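Local coordinates for probable glutamine-binding lipoprotein GlnH (GLNBP) (Mycobacterium tuberculosis, PDB 6H20) that binds amino acids such as asparagine and glutamate as an extracellular solute-binding lipoprotein, and probably senses aspartate to regulate protein kinase G and glutamate metabolism, at residues Gly261-Asn264 with Thr265-Lys269; Pro152-Lys155 with Val156-Ser160. One frame throughout, in Å; residues are numbered along the deposited sequence.

Interaction 1: Gly261-Asn264 with Thr265-Lys269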
loop_
_atom_site.group_PDB
_atom_site.type_symbol
_atom_site.label_atom_id
_atom_site.label_comp_id
_atom_site.label_asym_id
_atom_site.label_seq_id
_atom_site.Cartn_x
_atom_site.Cartn_y
_atom_site.Cartn_z
ATOM N N GLY A 261 -14.496 -11.996 -11.413
ATOM C CA GLY A 261 -14.407 -12.773 -10.198
ATOM C C GLY A 261 -13.027 -12.824 -9.577
ATOM O O GLY A 261 -12.896 -13.297 -8.437
ATOM N N THR A 262 -11.990 -12.349 -10.275
ATOM C CA THR A 262 -10.628 -12.492 -9.761
ATOM C C THR A 262 -10.401 -11.634 -8.523
ATOM O O THR A 262 -9.784 -12.090 -7.553
ATOM C CB THR A 262 -9.610 -12.125 -10.843
ATOM O OG1 THR A 262 -9.753 -13.011 -11.958
ATOM C CG2 THR A 262 -8.193 -12.252 -10.302
ATOM N N TRP A 263 -10.896 -10.397 -8.531
ATOM C CA TRP A 263 -10.725 -9.538 -7.361
ATOM C C TRP A 263 -11.358 -10.176 -6.132
ATOM O O TRP A 263 -10.744 -10.232 -5.059
ATOM C CB TRP A 263 -11.321 -8.158 -7.638
ATOM C CG TRP A 263 -10.948 -7.131 -6.626
ATOM C CD1 TRP A 263 -9.922 -6.242 -6.715
ATOM C CD2 TRP A 263 -11.589 -6.885 -5.364
ATOM N NE1 TRP A 263 -9.879 -5.450 -5.596
ATOM C CE2 TRP A 263 -10.890 -5.817 -4.750
ATOM C CE3 TRP A 263 -12.688 -7.445 -4.702
ATOM C CZ2 TRP A 263 -11.247 -5.309 -3.504
ATOM C CZ3 TRP A 263 -13.040 -6.933 -3.456
ATOM C CH2 TRP A 263 -12.319 -5.874 -2.877
ATOM N N ASN A 264 -12.583 -10.686 -6.277
ATOM C CA ASN A 264 -13.242 -11.349 -5.153
ATOM C C ASN A 264 -12.419 -12.531 -4.649
ATOM O O ASN A 264 -12.277 -12.739 -3.434
ATOM C CB ASN A 264 -14.629 -11.818 -5.592
ATOM C CG ASN A 264 -15.390 -12.489 -4.477
ATOM O OD1 ASN A 264 -15.936 -11.824 -3.593
ATOM N ND2 ASN A 264 -15.418 -13.817 -4.500
ATOM N N THR A 265 -11.869 -13.317 -5.574
ATOM C CA THR A 265 -11.056 -14.468 -5.199
ATOM C C THR A 265 -9.819 -14.033 -4.424
ATOM O O THR A 265 -9.457 -14.651 -3.411
ATOM C CB THR A 265 -10.681 -15.242 -6.464
ATOM O OG1 THR A 265 -11.864 -15.830 -7.030
ATOM C CG2 THR A 265 -9.660 -16.330 -6.170
ATOM N N LEU A 266 -9.176 -12.949 -4.865
ATOM C CA LEU A 266 -7.980 -12.469 -4.184
ATOM C C LEU A 266 -8.299 -11.911 -2.805
ATOM O O LEU A 266 -7.523 -12.113 -1.863
ATOM C CB LEU A 266 -7.268 -11.421 -5.041
ATOM C CG LEU A 266 -6.690 -11.953 -6.352
ATOM C CD1 LEU A 266 -5.995 -10.819 -7.099
ATOM C CD2 LEU A 266 -5.726 -13.106 -6.098
ATOM N N TYR A 267 -9.417 -11.191 -2.664
ATOM C CA TYR A 267 -9.823 -10.722 -1.342
ATOM C C TYR A 267 -10.060 -11.897 -0.406
ATOM O O TYR A 267 -9.600 -11.895 0.740
ATOM C CB TYR A 267 -11.093 -9.867 -1.434
ATOM C CG TYR A 267 -11.351 -9.037 -0.182
ATOM C CD1 TYR A 267 -11.962 -9.588 0.946
ATOM C CD2 TYR A 267 -10.963 -7.710 -0.129
ATOM C CE1 TYR A 267 -12.182 -8.820 2.093
ATOM C CE2 TYR A 267 -11.176 -6.942 0.998
ATOM C CZ TYR A 267 -11.780 -7.494 2.101
ATOM O OH TYR A 267 -11.977 -6.697 3.210
ATOM N N ARG A 268 -10.787 -12.908 -0.878
ATOM C CA ARG A 268 -11.049 -14.067 -0.031
ATOM C C ARG A 268 -9.766 -14.826 0.285
ATOM O O ARG A 268 -9.638 -15.410 1.365
ATOM C CB ARG A 268 -12.099 -14.965 -0.688
ATOM C CG ARG A 268 -13.477 -14.311 -0.783
ATOM C CD ARG A 268 -14.571 -15.276 -1.256
ATOM N NE ARG A 268 -14.140 -16.108 -2.376
ATOM C CZ ARG A 268 -13.704 -17.358 -2.254
ATOM N NH1 ARG A 268 -13.645 -17.923 -1.054
ATOM N NH2 ARG A 268 -13.323 -18.038 -3.327
ATOM N N LYS A 269 -8.793 -14.804 -0.627
ATOM C CA LYS A 269 -7.540 -15.512 -0.394
ATOM C C LYS A 269 -6.724 -14.851 0.711
ATOM O O LYS A 269 -6.101 -15.542 1.527
ATOM C CB LYS A 269 -6.747 -15.554 -1.701
ATOM C CG LYS A 269 -5.386 -16.224 -1.651
ATOM C CD LYS A 269 -4.811 -16.288 -3.066
ATOM C CE LYS A 269 -3.384 -16.805 -3.102
ATOM N NZ LYS A 269 -2.814 -16.592 -4.470
#
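The six-membered ring of Trp263 lies beside the ring of Tyr267, one helical turn further on, and overlaps it only slightly. The two planes are 28° apart and slid along each other, with centroids 5.4 Å apart, so the touching is done by the outer corner of the indole: Trp263 CH2 comes to 3.6 Å from Tyr267 CD2, while Tyr267 CB sits over one indole face. Both side chains leave the helix the same way because each has CG anti to its own backbone N (chi1 -168° for Trp263, -164° for Tyr267). Together they pack on Leu139 at the start of strand 139-148 and on the proline-rich segment near the C-terminus, and Trp263 NE1 gives its hydrogen to the carbonyl of Tyr138. On another side of the helix, Thr262 and Leu266 run side by side, CG2 to CD1 at 4.1 Å, and Leu266 continues onto helix 77-90. Arg268 folds back at chi3, and its guanidinium edge is turned to the amide of Asn264. The backbone repeats i to i+4 bonds: Leu266 N to Thr262 O at 2.9 Å, Tyr267 N to Trp263 O at 2.9 Å, and Arg268 N to Asn264 O at 3.0 Å. Gly261, whose carbonyl receives Thr265 N at 3.0 Å, occupies the N-cap position. This is the start of a short alpha-helix with an i/i+4 aromatic pair and a methyl contact between Thr262 and Leu266, which packs its apolar sides against helix 77-90 and strand 139-148 of a family 3 solute-binding fold.

Interaction 2: Pro152-Lys155 with Val156-Ser160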
loop_
_atom_site.group_PDB
_atom_site.type_symbol
_atom_site.label_atom_id
_atom_site.label_comp_id
_atom_site.label_asym_id
_atom_site.label_seq_id
_atom_site.Cartn_x
_atom_site.Cartn_y
_atom_site.Cartn_z
ATOM N N PRO A 152 -4.773 0.325 27.223
ATOM C CA PRO A 152 -5.957 1.184 27.311
ATOM C C PRO A 152 -6.201 2.023 26.065
ATOM O O PRO A 152 -7.200 2.751 26.017
ATOM C CB PRO A 152 -5.629 2.089 28.506
ATOM C CG PRO A 152 -4.152 2.187 28.498
ATOM C CD PRO A 152 -3.656 0.830 28.038
ATOM N N ILE A 153 -5.326 1.938 25.061
ATOM C CA ILE A 153 -5.456 2.773 23.869
ATOM C C ILE A 153 -6.663 2.313 23.060
ATOM O O ILE A 153 -6.707 1.176 22.577
ATOM C CB ILE A 153 -4.175 2.706 23.026
ATOM C CG1 ILE A 153 -2.988 3.310 23.780
ATOM C CG2 ILE A 153 -4.373 3.400 21.674
ATOM C CD1 ILE A 153 -1.647 3.071 23.087
ATOM N N THR A 154 -7.655 3.199 22.899
ATOM C CA THR A 154 -8.792 2.921 22.021
ATOM C C THR A 154 -9.174 4.070 21.100
ATOM O O THR A 154 -10.032 3.873 20.231
ATOM C CB THR A 154 -10.040 2.496 22.813
ATOM O OG1 THR A 154 -10.514 3.603 23.587
ATOM C CG2 THR A 154 -9.738 1.318 23.720
ATOM N N LYS A 155 -8.594 5.255 21.264
ATOM C CA LYS A 155 -8.939 6.382 20.409
ATOM C C LYS A 155 -7.690 7.191 20.105
ATOM O O LYS A 155 -6.629 6.997 20.707
ATOM C CB LYS A 155 -10.046 7.254 21.010
ATOM C CG LYS A 155 -9.839 7.627 22.447
ATOM C CD LYS A 155 -11.101 8.255 23.006
ATOM C CE LYS A 155 -11.223 8.015 24.493
ATOM N NZ LYS A 155 -10.080 8.604 25.239
ATOM N N VAL A 156 -7.823 8.091 19.131
ATOM C CA VAL A 156 -6.667 8.836 18.641
ATOM C C VAL A 156 -6.011 9.637 19.758
ATOM O O VAL A 156 -4.778 9.705 19.846
ATOM C CB VAL A 156 -7.080 9.726 17.458
ATOM C CG1 VAL A 156 -5.908 10.582 16.999
ATOM C CG2 VAL A 156 -7.567 8.856 16.333
ATOM N N SER A 157 -6.818 10.253 20.632
ATOM C CA SER A 157 -6.241 11.103 21.668
ATOM C C SER A 157 -5.391 10.309 22.654
ATOM O O SER A 157 -4.502 10.882 23.290
ATOM C CB SER A 157 -7.333 11.903 22.392
ATOM O OG SER A 157 -8.247 11.046 23.058
ATOM N N ASP A 158 -5.618 8.997 22.760
ATOM C CA ASP A 158 -4.797 8.150 23.623
ATOM C C ASP A 158 -3.358 8.041 23.130
ATOM O O ASP A 158 -2.478 7.635 23.899
ATOM C CB ASP A 158 -5.401 6.746 23.694
ATOM C CG ASP A 158 -6.733 6.715 24.427
ATOM O OD1 ASP A 158 -6.973 7.597 25.284
ATOM O OD2 ASP A 158 -7.541 5.803 24.155
ATOM N N LEU A 159 -3.104 8.368 21.863
ATOM C CA LEU A 159 -1.763 8.302 21.309
ATOM C C LEU A 159 -0.870 9.440 21.782
ATOM O O LEU A 159 0.357 9.303 21.729
ATOM C CB LEU A 159 -1.838 8.309 19.780
ATOM C CG LEU A 159 -2.610 7.116 19.201
ATOM C CD1 LEU A 159 -2.543 7.152 17.673
ATOM C CD2 LEU A 159 -2.066 5.796 19.750
ATOM N N SER A 160 -1.457 10.551 22.232
ATOM C CA SER A 160 -0.670 11.695 22.682
ATOM C C SER A 160 0.277 11.279 23.803
ATOM O O SER A 160 -0.131 10.642 24.779
ATOM C CB SER A 160 -1.602 12.800 23.177
ATOM O OG SER A 160 -2.399 13.323 22.124
HETATM O O HOH W 1 -9.718 5.355 25.695
HETATM O O HOH W 2 -7.314 10.277 25.411
#
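Asp158 reaches back from the turn to the residues before it, and its CB already lies 3.2 Å from Lys155 O, the carbonyl that receives Asp158 N. With CG anti to its carbonyl carbon (chi1 -68°) and packed against Lys155 CG, the carboxylate is brought up to the backbone N-H groups of Thr154 and Lys155. OD2 is gripped twice there. Thr154 N meets it at 2.9 Å in an almost straight bond (174°) on the anti lone pair, whereas Lys155 N, at 3.1 Å from OD2, approaches from above the carboxylate plane, 44° out of it. Two backbone N-H groups on one oxygen should fix the rotation of the carboxylate. The Asp158 N to Lys155 O bond closes a turn of type I, with Val156 and Ser157 at its corners, and Leu159 N to Val156 O repeats the i to i+3 pattern; the turn lies in the loop that joins strand 139-148 to strand 163-167 in the mixed sheet of this periplasmic-binding-protein fold. OD1, the other tip, faces Lys155 NZ at 3.3 Å in a salt bridge whose hydrogen bond is weak. The lysine chain passes over one face of the carboxylate, its CG 3.4 Å from Asp158 OD2, and then bends at chi4 to bring the ammonium round. One water donates to OD2 and also bonds Thr154 OG1; a second donates to OD1 and bonds Ser157 OG, and both make weak bonds with Lys155 NZ. On the apolar side, the side chains of Ile153 and Leu159 cross at about a right angle, with Ile153 CG2 3.8 Å from Leu159 CD2, and both rest on Ile145 and Ala205.

How the interactions relate
Interaction 2 comes first along the chain, in the loop between strands 139-148 and 163-167, and interaction 1 follows on helix 262-270. Their centres are about 34 Å apart and their nearest atoms about 20 Å, so they do not touch. Strand 139-148 relates them: each contact touches it, interaction 1 at Leu139 and interaction 2 at Ile145. Neither reaches the bound asparagine. The side chain of Tyr267 is about 12 Å from those of Thr121 and Asp209, and that of Leu159 about 11 Å from that of Trp191, so neither contact lines the pocket.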